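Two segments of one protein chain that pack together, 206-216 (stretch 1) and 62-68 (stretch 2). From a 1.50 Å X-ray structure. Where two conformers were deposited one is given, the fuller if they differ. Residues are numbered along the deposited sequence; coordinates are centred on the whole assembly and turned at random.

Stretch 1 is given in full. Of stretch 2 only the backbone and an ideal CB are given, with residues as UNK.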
# COMPACT_ATOMS: atom_id res chain seq x y z
N GLU A 206 4.81 6.94 -22.61
CA GLU A 206 3.78 5.90 -22.51
C GLU A 206 3.76 5.28 -21.12
O GLU A 206 2.69 5.16 -20.51
CB GLU A 206 3.97 4.80 -23.55
CG GLU A 206 2.88 3.75 -23.44
CD GLU A 206 2.99 2.62 -24.45
OE1 GLU A 206 2.58 1.50 -24.11
OE2 GLU A 206 3.46 2.87 -25.58
N LEU A 207 4.93 4.91 -20.61
CA LEU A 207 5.01 4.33 -19.27
C LEU A 207 4.51 5.34 -18.25
O LEU A 207 3.82 4.98 -17.31
CB LEU A 207 6.44 3.91 -18.91
CG LEU A 207 6.93 2.58 -19.51
CD1 LEU A 207 8.44 2.47 -19.33
CD2 LEU A 207 6.23 1.40 -18.85
N HIS A 208 4.85 6.61 -18.45
CA HIS A 208 4.41 7.65 -17.53
C HIS A 208 2.89 7.71 -17.45
O HIS A 208 2.32 7.75 -16.36
CB HIS A 208 5.00 9.00 -17.97
CG HIS A 208 4.71 10.13 -17.03
ND1 HIS A 208 4.64 11.44 -17.46
CD2 HIS A 208 4.53 10.16 -15.69
CE1 HIS A 208 4.38 12.23 -16.43
NE2 HIS A 208 4.30 11.47 -15.34
N GLU A 209 2.24 7.73 -18.61
CA GLU A 209 0.78 7.85 -18.61
C GLU A 209 0.12 6.61 -18.00
O GLU A 209 -0.85 6.74 -17.24
CB GLU A 209 0.27 8.09 -20.03
CG GLU A 209 0.71 9.42 -20.65
CD GLU A 209 0.04 10.63 -20.03
OE1 GLU A 209 -0.99 10.48 -19.33
OE2 GLU A 209 0.54 11.76 -20.24
N ARG A 210 0.64 5.42 -18.29
CA ARG A 210 0.10 4.19 -17.70
C ARG A 210 0.31 4.17 -16.19
O ARG A 210 -0.58 3.75 -15.43
CB ARG A 210 0.73 2.95 -18.33
CG ARG A 210 0.38 2.78 -19.80
CD ARG A 210 1.14 1.60 -20.39
NE ARG A 210 0.76 0.36 -19.73
CZ ARG A 210 1.59 -0.62 -19.41
NH1 ARG A 210 2.89 -0.54 -19.69
NH2 ARG A 210 1.12 -1.70 -18.80
N ALA A 211 1.46 4.64 -15.73
CA ALA A 211 1.76 4.67 -14.31
C ALA A 211 0.82 5.59 -13.55
O ALA A 211 0.36 5.26 -12.45
CB ALA A 211 3.21 5.12 -14.06
N MSE A 212 0.52 6.74 -14.13
CA MSE A 212 -0.38 7.70 -13.50
C MSE A 212 -1.80 7.19 -13.37
O MSE A 212 -2.52 7.58 -12.45
CB MSE A 212 -0.39 9.02 -14.26
CG MSE A 212 0.88 9.80 -14.09
SE MSE A 212 0.69 11.56 -14.85
CE MSE A 212 0.89 11.08 -16.71
N LEU A 213 -2.21 6.34 -14.30
CA LEU A 213 -3.52 5.69 -14.20
C LEU A 213 -3.50 4.52 -13.22
O LEU A 213 -4.36 4.43 -12.33
CB LEU A 213 -3.99 5.21 -15.58
CG LEU A 213 -4.49 6.28 -16.54
CD1 LEU A 213 -4.62 5.68 -17.93
CD2 LEU A 213 -5.82 6.83 -16.06
N ARG A 214 -2.54 3.62 -13.37
CA ARG A 214 -2.57 2.38 -12.61
C ARG A 214 -2.22 2.57 -11.14
O ARG A 214 -2.53 1.70 -10.33
CB ARG A 214 -1.65 1.34 -13.24
CG ARG A 214 -2.07 0.98 -14.68
CD ARG A 214 -1.30 -0.23 -15.18
NE ARG A 214 -1.86 -1.44 -14.61
CZ ARG A 214 -1.51 -2.68 -14.95
NH1 ARG A 214 -0.58 -2.89 -15.87
NH2 ARG A 214 -2.09 -3.72 -14.35
N ARG A 215 -1.62 3.70 -10.77
CA ARG A 215 -1.33 3.91 -9.36
C ARG A 215 -2.60 4.16 -8.54
O ARG A 215 -2.55 4.08 -7.32
CB ARG A 215 -0.37 5.09 -9.17
CG ARG A 215 -1.01 6.42 -9.40
CD ARG A 215 -0.09 7.55 -8.98
NE ARG A 215 -0.65 8.79 -9.48
CZ ARG A 215 -0.04 9.97 -9.43
NH1 ARG A 215 1.17 10.08 -8.87
NH2 ARG A 215 -0.66 11.03 -9.91
N PHE A 216 -3.71 4.46 -9.20
CA PHE A 216 -5.00 4.62 -8.52
C PHE A 216 -6.06 3.82 -9.29
O PHE A 216 -6.94 4.39 -9.95
CB PHE A 216 -5.40 6.10 -8.39
CG PHE A 216 -6.66 6.30 -7.59
CD1 PHE A 216 -6.65 6.14 -6.21
CD2 PHE A 216 -7.86 6.63 -8.21
CE1 PHE A 216 -7.81 6.31 -5.46
CE2 PHE A 216 -9.03 6.80 -7.46
CZ PHE A 216 -8.99 6.64 -6.09
N UNK A 62 6.11 -2.58 -7.06
CA UNK A 62 4.98 -3.38 -7.52
C UNK A 62 4.40 -2.81 -8.80
O UNK A 62 4.12 -3.54 -9.76
CB UNK A 62 3.90 -3.46 -6.44
N UNK A 63 4.22 -1.49 -8.82
CA UNK A 63 3.70 -0.82 -10.01
C UNK A 63 4.65 -0.97 -11.19
O UNK A 63 4.22 -1.27 -12.30
CB UNK A 63 3.45 0.66 -9.72
N UNK A 64 5.95 -0.79 -10.96
CA UNK A 64 6.93 -0.94 -12.05
C UNK A 64 6.85 -2.33 -12.68
O UNK A 64 6.86 -2.47 -13.91
CB UNK A 64 8.35 -0.69 -11.53
N UNK A 65 6.73 -3.37 -11.85
CA UNK A 65 6.64 -4.73 -12.35
C UNK A 65 5.34 -4.93 -13.13
O UNK A 65 5.31 -5.62 -14.15
CB UNK A 65 6.73 -5.73 -11.20
N UNK A 66 4.24 -4.33 -12.67
CA UNK A 66 2.98 -4.49 -13.40
C UNK A 66 3.03 -3.82 -14.76
O UNK A 66 2.36 -4.26 -15.70
CB UNK A 66 1.82 -3.92 -12.59
N UNK A 67 3.85 -2.78 -14.90
CA UNK A 67 3.94 -2.05 -16.17
C UNK A 67 4.70 -2.81 -17.27
O UNK A 67 4.66 -2.43 -18.44
CB UNK A 67 4.62 -0.70 -15.93
N UNK A 68 5.36 -3.90 -16.89
CA UNK A 68 6.16 -4.65 -17.85
C UNK A 68 5.31 -5.36 -18.87
O UNK A 68 4.26 -5.88 -18.54
CB UNK A 68 7.05 -5.67 -17.13

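Position 62 lies in helix, and its CB has nothing of stretch 1 within 5.5 Å. The contact sets no rule here, and many residues would serve. The deposited residue is Cys 62, which makes no contact across the interface.

At position 63 the CA-to-CB bond points toward stretch 1, yet the ideal CB also finds nothing within 5.5 Å. Ahead lie Ala 211, with its small methyl and carbonyl, and the CB atoms of Arg 214 and Arg 215. The gap asks for an apolar chain of some reach; leucine, methionine or perhaps isoleucine would suit, while alanine would fall short. The residue is Leu 63, with chi1 t and chi2 p. Its fork spans the gap: CD1 lies 3.8 Å from Arg 214 CB, and CD2 lies 3.9 Å from Arg 215 CB and 3.9 Å from Ala 211 O.

Position 64 points away and position 65 is out of reach, so stretch 1 favours no side chain at either. They are Ala 64 and Leu 65.

Position 66 points toward stretch 1, and its ideal CB sits 4.2 Å from Arg 214 NH1, over one face of that guanidinium. Alanine would cover the face with its CB alone; glutamine, lysine or arginine would also do if the rest of the chain turns outward. Arg 66 does so: CB stays over the face while its own end leads away, with chi1 and chi2 both m. Its backbone carbonyl serves the contact too, since water 2 donates to Arg 66 O and accepts from Arg 214 NH1; water 2 O is 3.0 Å from Arg 66 O and 2.9 Å from Arg 214 NH1.

Position 67 is the richest. Its CA-to-CB bond runs sideways, but the ideal CB is already 3.9 Å from Leu 207 CD2 and 4.1 Å from Arg 210 NH1. Leucine or methionine could turn into the space bounded by Leu 207, Ala 211 and the aliphatic parts of Arg 210 and Arg 214. Leu 67, m then t, fills it: CD1 meets Ala 211 CB at 3.9 Å, while CD2 packs 3.7 Å from Arg 210 CB and lies over one face of that residue's guanidinium. The backbone adds the polar anchor, Arg 210 NH1 donating to Leu 67 O at 2.9 Å, a bond available whatever the side chain.

Position 68 points away and leaves the side chain free. Leu 68 contributes through its carbonyl: water 1 donates to Leu 68 O and accepts from Arg 210 NH2, and water 1 O is 2.8 Å from both Leu 68 O and Arg 210 NH2.

Stretch 2 62-68: CLALRLL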
# COMPACT_ATOMS: atom_id res chain seq x y z
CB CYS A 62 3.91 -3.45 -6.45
SG CYS A 62 4.42 -4.39 -4.98
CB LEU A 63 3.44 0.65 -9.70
CG LEU A 63 2.99 1.55 -10.86
CD1 LEU A 63 1.77 0.97 -11.56
CD2 LEU A 63 2.66 2.92 -10.31
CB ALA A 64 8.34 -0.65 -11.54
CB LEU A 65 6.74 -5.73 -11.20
CG LEU A 65 8.15 -5.89 -10.63
CD1 LEU A 65 8.07 -6.59 -9.27
CD2 LEU A 65 9.05 -6.69 -11.57
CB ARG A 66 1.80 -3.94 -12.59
CG ARG A 66 1.51 -4.70 -11.31
CD ARG A 66 0.96 -6.10 -11.55
NE ARG A 66 0.81 -6.85 -10.30
CZ ARG A 66 0.24 -8.05 -10.18
NH1 ARG A 66 0.16 -8.63 -8.99
NH2 ARG A 66 -0.26 -8.66 -11.25
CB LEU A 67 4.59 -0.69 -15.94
CG LEU A 67 3.73 0.30 -15.14
CD1 LEU A 67 4.55 1.50 -14.71
CD2 LEU A 67 2.54 0.76 -15.96
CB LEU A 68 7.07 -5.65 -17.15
CG LEU A 68 8.09 -4.99 -16.23
CD1 LEU A 68 8.99 -6.06 -15.65
CD2 LEU A 68 8.89 -3.93 -16.99
O HOH W 1 1.89 -4.41 -18.98
O HOH W 2 0.04 -5.44 -17.21
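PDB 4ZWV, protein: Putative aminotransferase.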